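PDB 3KGL: cruciferin from Brassica napus, which probably serves as a nutrient reservoir in the seed, as a storage globulin of the 11S family built from two cupin domains. Local coordinates for residues 300-308 with 445-453; 335-343 with 408-417. All coordinates share one frame; numbering follows the deposited sequence.

Interaction 1 of 2, residues 300-308 with 445-453; sequences YKPQLGYIS and IETTLTHSS
Lys-301 lies alongside Leu-449, its chain running the other way, where the beta-hairpin of residues 300-308 meets the last modelled strand of the C-terminal cupin domain. The hairpin belongs to one sheet of the barrel and 449-451 to the other, so this contact joins the turn end of the hairpin to a strand of the facing sheet. Starting at the front of 445-453, Glu-446 offers mainly its CB to Lys-301; the Lys-301 NZ to Glu-446 OE1 distance is 6.0 Å, and OE2 instead forms a salt bridge with Lys-233 of the second subunit. Thr-448 comes next, its CG2 meeting Ile-307 CD1 tip to tip at 3.5 Å. Leu-449 is the hub. Its CD1 lies over the hairpin backbone, 3.4 Å from Gly-305 O, where the glycine puts no side chain in between, and also touches Leu-304 CB at 3.8 Å. The chain of Lys-301 runs past Leu-449 CB, extended as far as CE and bent at the last torsion, which brings Lys-301 NZ round to Leu-449 O for a weak hydrogen bond of 3.5 Å. Thr-450 turns its side chain away from the hairpin, onto Met-335 and Leu-337, and gives Leu-304 its backbone instead: Leu-304 CD2 sits 3.7 Å from Thr-450 C. With His-451 the strand reaches its exposed end. Here CG lies opposite the backbone N (chi1 -159°), and the imidazole meets Leu-304 edge-on, CD1 lying in the ring plane 3.6 Å from His-451 ND1.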
ATOM      1  N   TYR A 300     -13.191  -7.779 -31.575  1.00 54.02           N
ATOM      2  CA  TYR A 300     -13.636  -6.922 -32.676  1.00 43.03           C
ATOM      3  C   TYR A 300     -14.653  -7.634 -33.564  1.00 37.50           C
ATOM      4  O   TYR A 300     -14.302  -8.188 -34.594  1.00 61.08           O
ATOM      5  CB  TYR A 300     -12.443  -6.486 -33.518  1.00 14.43           C
ATOM      6  CG  TYR A 300     -12.754  -5.431 -34.545  1.00 38.27           C
ATOM      7  CD1 TYR A 300     -12.626  -4.091 -34.242  1.00 56.41           C
ATOM      8  CD2 TYR A 300     -13.156  -5.776 -35.831  1.00 88.29           C
ATOM      9  CE1 TYR A 300     -12.903  -3.118 -35.183  1.00 72.75           C
ATOM     10  CE2 TYR A 300     -13.436  -4.807 -36.781  1.00 57.05           C
ATOM     11  CZ  TYR A 300     -13.302  -3.477 -36.449  1.00 62.17           C
ATOM     12  OH  TYR A 300     -13.565  -2.494 -37.373  1.00 61.91           O
ATOM     13  N   LYS A 301     -15.912  -7.625 -33.141  1.00 52.70           N
ATOM     14  CA  LYS A 301     -17.026  -8.125 -33.928  1.00 26.06           C
ATOM     15  C   LYS A 301     -17.649  -6.894 -34.656  1.00 71.70           C
ATOM     16  O   LYS A 301     -18.377  -6.110 -34.042  1.00 38.54           O
ATOM     17  CB  LYS A 301     -18.048  -8.868 -33.008  1.00 47.85           C
ATOM     18  CG  LYS A 301     -17.471  -9.995 -32.050  1.00 29.59           C
ATOM     19  CD  LYS A 301     -18.524 -10.579 -31.020  1.00 40.69           C
ATOM     20  CE  LYS A 301     -18.065 -11.870 -30.205  1.00 80.27           C
ATOM     21  NZ  LYS A 301     -17.577 -11.790 -28.727  1.00 15.16           N
ATOM     22  N   PRO A 302     -17.346  -6.711 -35.963  1.00 65.97           N
ATOM     23  CA  PRO A 302     -17.641  -5.479 -36.720  1.00 48.34           C
ATOM     24  C   PRO A 302     -19.123  -5.223 -37.003  1.00 61.28           C
ATOM     25  O   PRO A 302     -19.518  -4.113 -37.376  1.00 57.75           O
ATOM     26  CB  PRO A 302     -16.881  -5.679 -38.037  1.00 43.26           C
ATOM     27  CG  PRO A 302     -15.940  -6.813 -37.788  1.00 65.84           C
ATOM     28  CD  PRO A 302     -16.650  -7.691 -36.808  1.00 82.29           C
ATOM     29  N   GLN A 303     -19.935  -6.256 -36.858  1.00 34.56           N
ATOM     30  CA  GLN A 303     -21.372  -6.067 -36.750  1.00 30.26           C
ATOM     31  C   GLN A 303     -21.726  -5.397 -35.409  1.00 51.06           C
ATOM     32  O   GLN A 303     -22.556  -4.492 -35.361  1.00 65.35           O
ATOM     33  CB  GLN A 303     -22.064  -7.429 -36.841  1.00 93.22           C
ATOM     34  CG  GLN A 303     -21.176  -8.588 -36.349  1.00109.85           C
ATOM     35  CD  GLN A 303     -21.952  -9.702 -35.662  1.00 93.22           C
ATOM     36  OE1 GLN A 303     -21.395 -10.454 -34.855  1.00 66.78           O
ATOM     37  NE2 GLN A 303     -23.243  -9.811 -35.974  1.00 98.87           N
ATOM     38  N   LEU A 304     -21.075  -5.842 -34.331  1.00 57.99           N
ATOM     39  CA  LEU A 304     -21.411  -5.456 -32.954  1.00 23.13           C
ATOM     40  C   LEU A 304     -20.583  -4.310 -32.369  1.00 64.57           C
ATOM     41  O   LEU A 304     -21.136  -3.424 -31.720  1.00 54.35           O
ATOM     42  CB  LEU A 304     -21.280  -6.663 -32.031  1.00 46.41           C
ATOM     43  CG  LEU A 304     -22.567  -7.353 -31.616  1.00 35.09           C
ATOM     44  CD1 LEU A 304     -23.713  -6.788 -32.416  1.00 42.03           C
ATOM     45  CD2 LEU A 304     -22.432  -8.859 -31.805  1.00 52.49           C
ATOM     46  N   GLY A 305     -19.266  -4.344 -32.565  1.00 45.09           N
ATOM     47  CA  GLY A 305     -18.382  -3.300 -32.064  1.00 49.86           C
ATOM     48  C   GLY A 305     -17.063  -3.853 -31.553  1.00 49.71           C
ATOM     49  O   GLY A 305     -16.758  -5.012 -31.807  1.00 47.68           O
ATOM     50  N   TYR A 306     -16.275  -3.040 -30.843  1.00 46.95           N
ATOM     51  CA  TYR A 306     -15.038  -3.543 -30.222  1.00 58.30           C
ATOM     52  C   TYR A 306     -14.861  -3.166 -28.767  1.00 31.50           C
ATOM     53  O   TYR A 306     -15.536  -2.281 -28.249  1.00 45.75           O
ATOM     54  CB  TYR A 306     -13.783  -3.102 -30.984  1.00 17.13           C
ATOM     55  CG  TYR A 306     -13.541  -1.616 -30.996  1.00 44.02           C
ATOM     56  CD1 TYR A 306     -12.399  -1.068 -30.415  1.00 38.35           C
ATOM     57  CD2 TYR A 306     -14.453  -0.751 -31.602  1.00 52.06           C
ATOM     58  CE1 TYR A 306     -12.174   0.315 -30.435  1.00 50.00           C
ATOM     59  CE2 TYR A 306     -14.241   0.621 -31.632  1.00 18.23           C
ATOM     60  CZ  TYR A 306     -13.102   1.156 -31.050  1.00 70.13           C
ATOM     61  OH  TYR A 306     -12.907   2.526 -31.091  1.00 27.08           O
ATOM     62  N   ILE A 307     -13.936  -3.861 -28.116  1.00 49.72           N
ATOM     63  CA  ILE A 307     -13.392  -3.417 -26.840  1.00 42.34           C
ATOM     64  C   ILE A 307     -11.884  -3.499 -26.887  1.00 58.15           C
ATOM     65  O   ILE A 307     -11.325  -4.556 -27.172  1.00 65.16           O
ATOM     66  CB  ILE A 307     -13.863  -4.266 -25.682  1.00 34.23           C
ATOM     67  CG1 ILE A 307     -15.368  -4.079 -25.491  1.00 52.12           C
ATOM     68  CG2 ILE A 307     -13.099  -3.864 -24.435  1.00 29.57           C
ATOM     69  CD1 ILE A 307     -16.013  -5.136 -24.651  1.00 63.42           C
ATOM     70  N   SER A 308     -11.229  -2.380 -26.616  1.00 39.21           N
ATOM     71  CA  SER A 308      -9.781  -2.329 -26.658  1.00 29.28           C
ATOM     72  C   SER A 308      -9.304  -2.129 -25.230  1.00 49.85           C
ATOM     73  O   SER A 308     -10.075  -1.701 -24.374  1.00 50.39           O
ATOM     74  CB  SER A 308      -9.332  -1.172 -27.542  1.00 45.85           C
ATOM     75  OG  SER A 308      -8.295  -1.572 -28.417  1.00 98.32           O
ATOM     76  N   ILE A 445     -22.451 -18.673 -26.830  1.00 43.66           N
ATOM     77  CA  ILE A 445     -21.097 -19.033 -27.215  1.00 59.29           C
ATOM     78  C   ILE A 445     -20.192 -17.820 -27.352  1.00 41.53           C
ATOM     79  O   ILE A 445     -18.972 -17.956 -27.323  1.00 84.91           O
ATOM     80  CB  ILE A 445     -21.055 -19.842 -28.519  1.00 80.79           C
ATOM     81  CG1 ILE A 445     -21.499 -18.979 -29.704  1.00 65.79           C
ATOM     82  CG2 ILE A 445     -21.898 -21.105 -28.383  1.00 52.33           C
ATOM     83  CD1 ILE A 445     -21.005 -19.485 -31.045  1.00 34.47           C
ATOM     84  N   GLU A 446     -20.782 -16.637 -27.508  1.00 32.24           N
ATOM     85  CA  GLU A 446     -19.985 -15.411 -27.534  1.00 64.12           C
ATOM     86  C   GLU A 446     -19.294 -15.181 -26.187  1.00 83.87           C
ATOM     87  O   GLU A 446     -19.791 -15.610 -25.141  1.00 68.08           O
ATOM     88  CB  GLU A 446     -20.818 -14.186 -27.944  1.00 29.79           C
ATOM     89  CG  GLU A 446     -22.228 -14.158 -27.401  1.00 55.76           C
ATOM     90  CD  GLU A 446     -23.250 -14.518 -28.453  1.00 76.60           C
ATOM     91  OE1 GLU A 446     -23.053 -14.123 -29.628  1.00 56.68           O
ATOM     92  OE2 GLU A 446     -24.252 -15.183 -28.101  1.00 63.54           O
ATOM     93  N   THR A 447     -18.148 -14.506 -26.221  1.00 46.93           N
ATOM     94  CA  THR A 447     -17.309 -14.365 -25.038  1.00 64.04           C
ATOM     95  C   THR A 447     -17.669 -13.150 -24.190  1.00 82.54           C
ATOM     96  O   THR A 447     -17.847 -13.247 -22.961  1.00 23.83           O
ATOM     97  CB  THR A 447     -15.831 -14.275 -25.451  1.00 75.83           C
ATOM     98  OG1 THR A 447     -15.298 -15.599 -25.564  1.00 55.35           O
ATOM     99  CG2 THR A 447     -15.020 -13.492 -24.428  1.00 54.24           C
ATOM    100  N   THR A 448     -17.779 -12.013 -24.870  1.00 62.89           N
ATOM    101  CA  THR A 448     -17.954 -10.729 -24.219  1.00 57.59           C
ATOM    102  C   THR A 448     -19.085  -9.908 -24.864  1.00 72.07           C
ATOM    103  O   THR A 448     -20.015  -9.481 -24.173  1.00 47.52           O
ATOM    104  CB  THR A 448     -16.627  -9.940 -24.235  1.00 61.13           C
ATOM    105  OG1 THR A 448     -15.758 -10.443 -23.209  1.00 47.07           O
ATOM    106  CG2 THR A 448     -16.874  -8.463 -24.004  1.00 55.73           C
ATOM    107  N   LEU A 449     -18.999  -9.702 -26.181  1.00 87.26           N
ATOM    108  CA  LEU A 449     -20.018  -8.968 -26.947  1.00 39.35           C
ATOM    109  C   LEU A 449     -21.101  -9.883 -27.516  1.00 37.89           C
ATOM    110  O   LEU A 449     -20.840 -11.045 -27.824  1.00 39.60           O
ATOM    111  CB  LEU A 449     -19.378  -8.203 -28.110  1.00 34.29           C
ATOM    112  CG  LEU A 449     -18.949  -6.760 -27.883  1.00 42.88           C
ATOM    113  CD1 LEU A 449     -18.731  -6.081 -29.223  1.00 41.67           C
ATOM    114  CD2 LEU A 449     -20.014  -6.040 -27.089  1.00 56.92           C
ATOM    115  N   THR A 450     -22.311  -9.351 -27.673  1.00 46.18           N
ATOM    116  CA  THR A 450     -23.389 -10.095 -28.322  1.00 32.59           C
ATOM    117  C   THR A 450     -24.539  -9.193 -28.789  1.00 45.72           C
ATOM    118  O   THR A 450     -24.626  -8.031 -28.391  1.00 57.83           O
ATOM    119  CB  THR A 450     -23.920 -11.204 -27.404  1.00 14.49           C
ATOM    120  OG1 THR A 450     -24.920 -11.956 -28.101  1.00 52.33           O
ATOM    121  CG2 THR A 450     -24.508 -10.611 -26.155  1.00 24.06           C
ATOM    122  N   HIS A 451     -25.416  -9.725 -29.636  1.00 53.53           N
ATOM    123  CA  HIS A 451     -26.613  -8.985 -30.050  1.00 79.41           C
ATOM    124  C   HIS A 451     -27.808  -9.362 -29.180  1.00 55.60           C
ATOM    125  O   HIS A 451     -27.876 -10.481 -28.680  1.00 72.26           O
ATOM    126  CB  HIS A 451     -26.938  -9.243 -31.527  1.00 51.37           C
ATOM    127  CG  HIS A 451     -27.808  -8.190 -32.145  1.00 82.71           C
ATOM    128  ND1 HIS A 451     -27.298  -7.048 -32.726  1.00111.04           N
ATOM    129  CD2 HIS A 451     -29.156  -8.100 -32.261  1.00 98.84           C
ATOM    130  CE1 HIS A 451     -28.292  -6.302 -33.177  1.00117.09           C
ATOM    131  NE2 HIS A 451     -29.430  -6.918 -32.908  1.00106.32           N
ATOM    132  N   SER A 452     -28.741  -8.430 -28.990  1.00 61.45           N
ATOM    133  CA  SER A 452     -30.013  -8.740 -28.318  1.00 86.59           C
ATOM    134  C   SER A 452     -31.142  -7.776 -28.701  1.00 86.10           C
ATOM    135  O   SER A 452     -31.298  -7.421 -29.872  1.00 84.38           O
ATOM    136  CB  SER A 452     -29.849  -8.805 -26.790  1.00 76.94           C
ATOM    137  OG  SER A 452     -29.873  -7.522 -26.187  1.00 58.99           O
ATOM    138  N   SER A 453     -31.934  -7.366 -27.714  1.00 59.98           N
ATOM    139  CA  SER A 453     -33.015  -6.411 -27.948  1.00 94.80           C
ATOM    140  C   SER A 453     -33.433  -5.698 -26.659  1.00 85.27           C
ATOM    141  O   SER A 453     -34.265  -4.786 -26.670  1.00 66.39           O
ATOM    142  CB  SER A 453     -34.216  -7.101 -28.607  1.00103.49           C
ATOM    143  OG  SER A 453     -34.517  -8.336 -27.979  1.00 79.87           O
TER

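Interaction 2 of 2, residues 335-343 with 408-417; sequences MVLPQWNAN and INTLAGRTSV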
ATOM      1  N   MET A 335     -24.957  -6.004 -26.508  1.00 52.77           N
ATOM      2  CA  MET A 335     -24.856  -6.174 -25.064  1.00 31.87           C
ATOM      3  C   MET A 335     -23.480  -6.673 -24.643  1.00 52.19           C
ATOM      4  O   MET A 335     -22.887  -7.536 -25.295  1.00 38.16           O
ATOM      5  CB  MET A 335     -25.937  -7.128 -24.559  1.00 50.46           C
ATOM      6  CG  MET A 335     -25.747  -7.586 -23.126  1.00 43.33           C
ATOM      7  SD  MET A 335     -26.999  -8.774 -22.606  1.00 56.03           S
ATOM      8  CE  MET A 335     -26.477 -10.235 -23.488  1.00 51.85           C
ATOM      9  N   VAL A 336     -22.976  -6.103 -23.553  1.00 40.53           N
ATOM     10  CA  VAL A 336     -21.756  -6.570 -22.931  1.00 29.82           C
ATOM     11  C   VAL A 336     -22.145  -7.465 -21.785  1.00 25.19           C
ATOM     12  O   VAL A 336     -22.537  -6.992 -20.722  1.00 44.94           O
ATOM     13  CB  VAL A 336     -20.896  -5.430 -22.380  1.00 36.76           C
ATOM     14  CG1 VAL A 336     -19.462  -5.923 -22.191  1.00 28.26           C
ATOM     15  CG2 VAL A 336     -20.935  -4.234 -23.319  1.00 17.45           C
ATOM     16  N   LEU A 337     -22.041  -8.763 -22.025  1.00 24.86           N
ATOM     17  CA  LEU A 337     -22.336  -9.777 -21.031  1.00 27.06           C
ATOM     18  C   LEU A 337     -21.909  -9.397 -19.618  1.00 39.10           C
ATOM     19  O   LEU A 337     -20.832  -8.832 -19.411  1.00 60.40           O
ATOM     20  CB  LEU A 337     -21.645 -11.072 -21.433  1.00 35.77           C
ATOM     21  CG  LEU A 337     -22.082 -11.496 -22.821  1.00 32.45           C
ATOM     22  CD1 LEU A 337     -21.378 -12.763 -23.231  1.00 43.67           C
ATOM     23  CD2 LEU A 337     -23.585 -11.677 -22.795  1.00 32.86           C
ATOM     24  N   PRO A 338     -22.747  -9.744 -18.638  1.00 35.34           N
ATOM     25  CA  PRO A 338     -22.514  -9.507 -17.212  1.00 38.22           C
ATOM     26  C   PRO A 338     -21.115  -9.918 -16.769  1.00 32.20           C
ATOM     27  O   PRO A 338     -20.803 -11.106 -16.720  1.00 46.80           O
ATOM     28  CB  PRO A 338     -23.553 -10.405 -16.545  1.00 46.23           C
ATOM     29  CG  PRO A 338     -24.637 -10.527 -17.546  1.00 24.71           C
ATOM     30  CD  PRO A 338     -23.958 -10.550 -18.871  1.00 46.79           C
ATOM     31  N   GLN A 339     -20.291  -8.931 -16.443  1.00 45.19           N
ATOM     32  CA  GLN A 339     -18.921  -9.150 -15.988  1.00 31.69           C
ATOM     33  C   GLN A 339     -18.668  -8.445 -14.653  1.00 31.96           C
ATOM     34  O   GLN A 339     -19.402  -7.540 -14.267  1.00 36.38           O
ATOM     35  CB  GLN A 339     -17.934  -8.631 -17.045  1.00 49.97           C
ATOM     36  CG  GLN A 339     -17.985  -7.113 -17.285  1.00 43.79           C
ATOM     37  CD  GLN A 339     -17.386  -6.689 -18.619  1.00 67.29           C
ATOM     38  OE1 GLN A 339     -16.805  -5.602 -18.746  1.00 73.02           O
ATOM     39  NE2 GLN A 339     -17.533  -7.547 -19.627  1.00 59.60           N
ATOM     40  N   TRP A 340     -17.632  -8.865 -13.941  1.00 30.99           N
ATOM     41  CA  TRP A 340     -17.155  -8.101 -12.797  1.00 29.57           C
ATOM     42  C   TRP A 340     -15.653  -7.959 -12.917  1.00 17.50           C
ATOM     43  O   TRP A 340     -15.054  -8.549 -13.791  1.00 36.31           O
ATOM     44  CB  TRP A 340     -17.545  -8.764 -11.484  1.00 12.25           C
ATOM     45  CG  TRP A 340     -16.672  -9.919 -11.013  1.00 51.00           C
ATOM     46  CD1 TRP A 340     -15.515  -9.834 -10.277  1.00 53.38           C
ATOM     47  CD2 TRP A 340     -16.926 -11.323 -11.183  1.00 36.50           C
ATOM     48  NE1 TRP A 340     -15.031 -11.090 -10.005  1.00 32.63           N
ATOM     49  CE2 TRP A 340     -15.878 -12.020 -10.548  1.00 31.42           C
ATOM     50  CE3 TRP A 340     -17.931 -12.057 -11.824  1.00 40.27           C
ATOM     51  CZ2 TRP A 340     -15.803 -13.399 -10.543  1.00 24.04           C
ATOM     52  CZ3 TRP A 340     -17.854 -13.428 -11.813  1.00 24.79           C
ATOM     53  CH2 TRP A 340     -16.801 -14.086 -11.180  1.00 49.23           C
ATOM     54  N   ASN A 341     -15.042  -7.152 -12.067  1.00 31.19           N
ATOM     55  CA  ASN A 341     -13.592  -7.060 -12.074  1.00 16.10           C
ATOM     56  C   ASN A 341     -13.009  -7.775 -10.863  1.00 40.17           C
ATOM     57  O   ASN A 341     -13.407  -7.519  -9.726  1.00 43.37           O
ATOM     58  CB  ASN A 341     -13.143  -5.604 -12.167  1.00 32.45           C
ATOM     59  CG  ASN A 341     -13.534  -4.971 -13.485  1.00 31.06           C
ATOM     60  OD1 ASN A 341     -13.804  -5.679 -14.447  1.00 41.17           O
ATOM     61  ND2 ASN A 341     -13.581  -3.642 -13.535  1.00 28.96           N
ATOM     62  N   ALA A 342     -12.080  -8.692 -11.123  1.00 37.91           N
ATOM     63  CA  ALA A 342     -11.546  -9.574 -10.093  1.00 13.07           C
ATOM     64  C   ALA A 342     -10.604  -8.863  -9.140  1.00 36.94           C
ATOM     65  O   ALA A 342     -10.475  -9.267  -7.981  1.00 28.35           O
ATOM     66  CB  ALA A 342     -10.852 -10.743 -10.725  1.00 44.61           C
ATOM     67  N   ASN A 343      -9.953  -7.803  -9.622  1.00 29.05           N
ATOM     68  CA  ASN A 343      -8.862  -7.170  -8.872  1.00 41.45           C
ATOM     69  C   ASN A 343      -8.762  -5.661  -9.019  1.00 39.56           C
ATOM     70  O   ASN A 343      -7.746  -5.065  -8.656  1.00 39.20           O
ATOM     71  CB  ASN A 343      -7.512  -7.800  -9.238  1.00 30.87           C
ATOM     72  CG  ASN A 343      -7.173  -7.678 -10.737  1.00 64.19           C
ATOM     73  OD1 ASN A 343      -8.049  -7.496 -11.591  1.00 19.08           O
ATOM     74  ND2 ASN A 343      -5.885  -7.795 -11.052  1.00 43.28           N
ATOM     75  N   ILE A 408     -11.079  -9.237 -16.062  1.00 42.70           N
ATOM     76  CA  ILE A 408     -12.535  -9.317 -16.148  1.00 29.31           C
ATOM     77  C   ILE A 408     -12.998 -10.787 -16.068  1.00 13.64           C
ATOM     78  O   ILE A 408     -12.394 -11.673 -16.668  1.00 53.39           O
ATOM     79  CB  ILE A 408     -13.059  -8.676 -17.455  1.00 24.94           C
ATOM     80  CG1 ILE A 408     -12.230  -7.455 -17.826  1.00 31.49           C
ATOM     81  CG2 ILE A 408     -14.516  -8.267 -17.326  1.00 47.96           C
ATOM     82  CD1 ILE A 408     -12.913  -6.540 -18.813  1.00 56.75           C
ATOM     83  N   ASN A 409     -14.052 -11.034 -15.296  1.00 51.37           N
ATOM     84  CA  ASN A 409     -14.688 -12.345 -15.200  1.00 32.59           C
ATOM     85  C   ASN A 409     -16.132 -12.262 -15.670  1.00 33.92           C
ATOM     86  O   ASN A 409     -16.902 -11.454 -15.173  1.00 66.79           O
ATOM     87  CB  ASN A 409     -14.633 -12.862 -13.762  1.00 47.72           C
ATOM     88  CG  ASN A 409     -13.250 -13.393 -13.384  1.00101.83           C
ATOM     89  OD1 ASN A 409     -12.426 -13.664 -14.256  1.00103.49           O
ATOM     90  ND2 ASN A 409     -12.995 -13.544 -12.082  1.00 41.32           N
ATOM     91  N   THR A 410     -16.499 -13.079 -16.645  1.00 43.23           N
ATOM     92  CA  THR A 410     -17.848 -13.023 -17.184  1.00 36.50           C
ATOM     93  C   THR A 410     -18.764 -13.985 -16.410  1.00 65.58           C
ATOM     94  O   THR A 410     -18.293 -14.973 -15.846  1.00 44.96           O
ATOM     95  CB  THR A 410     -17.865 -13.346 -18.707  1.00 60.67           C
ATOM     96  OG1 THR A 410     -17.281 -14.630 -18.949  1.00 82.45           O
ATOM     97  CG2 THR A 410     -17.068 -12.328 -19.470  1.00 42.19           C
ATOM     98  N   LEU A 411     -20.062 -13.689 -16.364  1.00 33.07           N
ATOM     99  CA  LEU A 411     -21.022 -14.618 -15.778  1.00 21.06           C
ATOM    100  C   LEU A 411     -21.691 -15.443 -16.854  1.00 18.94           C
ATOM    101  O   LEU A 411     -22.201 -16.519 -16.577  1.00 37.89           O
ATOM    102  CB  LEU A 411     -22.095 -13.889 -14.985  1.00 29.78           C
ATOM    103  CG  LEU A 411     -21.672 -13.137 -13.728  1.00 58.10           C
ATOM    104  CD1 LEU A 411     -22.764 -12.164 -13.343  1.00 41.85           C
ATOM    105  CD2 LEU A 411     -21.384 -14.093 -12.589  1.00 23.54           C
ATOM    106  N   ALA A 412     -21.697 -14.940 -18.083  1.00 33.11           N
ATOM    107  CA  ALA A 412     -22.319 -15.662 -19.192  1.00 36.21           C
ATOM    108  C   ALA A 412     -21.418 -15.701 -20.415  1.00 61.31           C
ATOM    109  O   ALA A 412     -20.792 -14.702 -20.763  1.00 67.74           O
ATOM    110  CB  ALA A 412     -23.663 -15.045 -19.546  1.00 51.17           C
ATOM    111  N   GLY A 413     -21.346 -16.861 -21.060  1.00 46.73           N
ATOM    112  CA  GLY A 413     -20.618 -16.975 -22.308  1.00 51.74           C
ATOM    113  C   GLY A 413     -19.543 -18.035 -22.313  1.00 39.02           C
ATOM    114  O   GLY A 413     -19.478 -18.862 -21.413  1.00 63.81           O
ATOM    115  N   ARG A 414     -18.694 -17.994 -23.338  1.00 65.50           N
ATOM    116  CA  ARG A 414     -17.658 -19.001 -23.559  1.00 38.26           C
ATOM    117  C   ARG A 414     -16.560 -19.018 -22.476  1.00 53.18           C
ATOM    118  O   ARG A 414     -15.889 -20.029 -22.291  1.00 82.88           O
ATOM    119  CB  ARG A 414     -17.070 -18.860 -24.978  1.00 42.84           C
ATOM    120  CG  ARG A 414     -15.696 -19.512 -25.199  1.00 90.42           C
ATOM    121  CD  ARG A 414     -15.758 -21.037 -25.352  1.00123.75           C
ATOM    122  NE  ARG A 414     -14.463 -21.681 -25.094  1.00115.72           N
ATOM    123  CZ  ARG A 414     -14.136 -22.909 -25.498  1.00125.49           C
ATOM    124  NH1 ARG A 414     -12.939 -23.415 -25.215  1.00 74.62           N
ATOM    125  NH2 ARG A 414     -15.003 -23.633 -26.192  1.00112.30           N
ATOM    126  N   THR A 415     -16.381 -17.920 -21.751  1.00 52.70           N
ATOM    127  CA  THR A 415     -15.439 -17.915 -20.627  1.00 59.55           C
ATOM    128  C   THR A 415     -16.125 -17.811 -19.259  1.00 49.71           C
ATOM    129  O   THR A 415     -15.463 -17.670 -18.239  1.00 36.13           O
ATOM    130  CB  THR A 415     -14.380 -16.796 -20.751  1.00 63.44           C
ATOM    131  OG1 THR A 415     -15.019 -15.531 -20.974  1.00 75.71           O
ATOM    132  CG2 THR A 415     -13.439 -17.095 -21.893  1.00 44.55           C
ATOM    133  N   SER A 416     -17.452 -17.881 -19.258  1.00 57.76           N
ATOM    134  CA  SER A 416     -18.261 -17.781 -18.049  1.00 25.68           C
ATOM    135  C   SER A 416     -17.653 -18.469 -16.833  1.00 54.93           C
ATOM    136  O   SER A 416     -16.981 -19.495 -16.968  1.00 34.93           O
ATOM    137  CB  SER A 416     -19.636 -18.383 -18.325  1.00 59.06           C
ATOM    138  OG  SER A 416     -20.332 -18.631 -17.117  1.00 78.95           O
ATOM    139  N   VAL A 417     -17.904 -17.910 -15.646  1.00 48.17           N
ATOM    140  CA  VAL A 417     -17.535 -18.569 -14.391  1.00 30.89           C
ATOM    141  C   VAL A 417     -18.344 -19.851 -14.279  1.00 57.38           C
ATOM    142  O   VAL A 417     -17.846 -20.874 -13.811  1.00 57.66           O
ATOM    143  CB  VAL A 417     -17.827 -17.693 -13.145  1.00 41.61           C
ATOM    144  CG1 VAL A 417     -19.315 -17.404 -13.028  1.00 42.26           C
ATOM    145  CG2 VAL A 417     -17.331 -18.371 -11.869  1.00 19.02           C
TER
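Trp-340 and Asn-409 form the hydrogen-bonded pair of a short antiparallel ladder, flanked by the non-hydrogen-bonded pairs Gln-339 with Thr-410 and Asn-341 with Ile-408. Trp-340 N donates to Asn-409 O at 3.0 Å, and Asn-409 N returns a bond of 3.1 Å to Trp-340 O. Just past the strand, Leu-411 N reaches Pro-338 O at 2.7 Å, nearly in line with the carbonyl (C=O...N angle 175°). Beyond it the chain folds into a type I turn from Gly-413 to Ser-416, where Ser-416 OG bonds back to Leu-411 O.

The aromatic contacts centre on the indole. Trp-340 CG sits between its own backbone N and carbonyl carbon (chi1 81°), which swings the ring back across the neighbouring strand. Asn-409 CB then sits over one face of the indole in a CH-pi contact, 3.4 Å from the centroid of the six-membered ring, and the amide stands at 80° to the indole plane. At the ring's edge Leu-411 CD2 approaches Trp-340 CZ3 at 3.7 Å, with Val-417 a little farther off. Phe-60 of the second subunit also stacks with the indole. An alanine in place of Trp-340 is likely to open a gap between Asn-409, Leu-411 and Val-417 and leave that Phe-60 without its stacking partner.

Apolar packing continues on the other side of the sheet, where Ile-408 CG2 lies 3.4 Å from Gln-339 CB. Near it, Asn-341 OD1 is held by Lys-401. Strand 408-410 thus adds a short antiparallel partner to strand 334-341 of the C-terminal cupin beta-barrel, at the interface with the second subunit.

In the fold
After the N-terminal cupin domain the chain reaches the hairpin 300-308, where interaction 1 begins, and then runs through strand 324-331 into 335-343, where interaction 2 begins. Sixty-four residues later, rich in strand and without helix, 408-417 closes that inner loop. Helices 423-430 and 434-442 follow before 445-453 returns to the hairpin and closes the outer loop, so interaction 2 nests inside interaction 1. Their centres lie about 13 Å apart. Strand 334-341 joins them, pairing with both 408-410 and 449-451; Met-335 N probably bonds to Thr-450 O, and Leu-337 N to Thr-448 O. Both contacts also touch the second subunit.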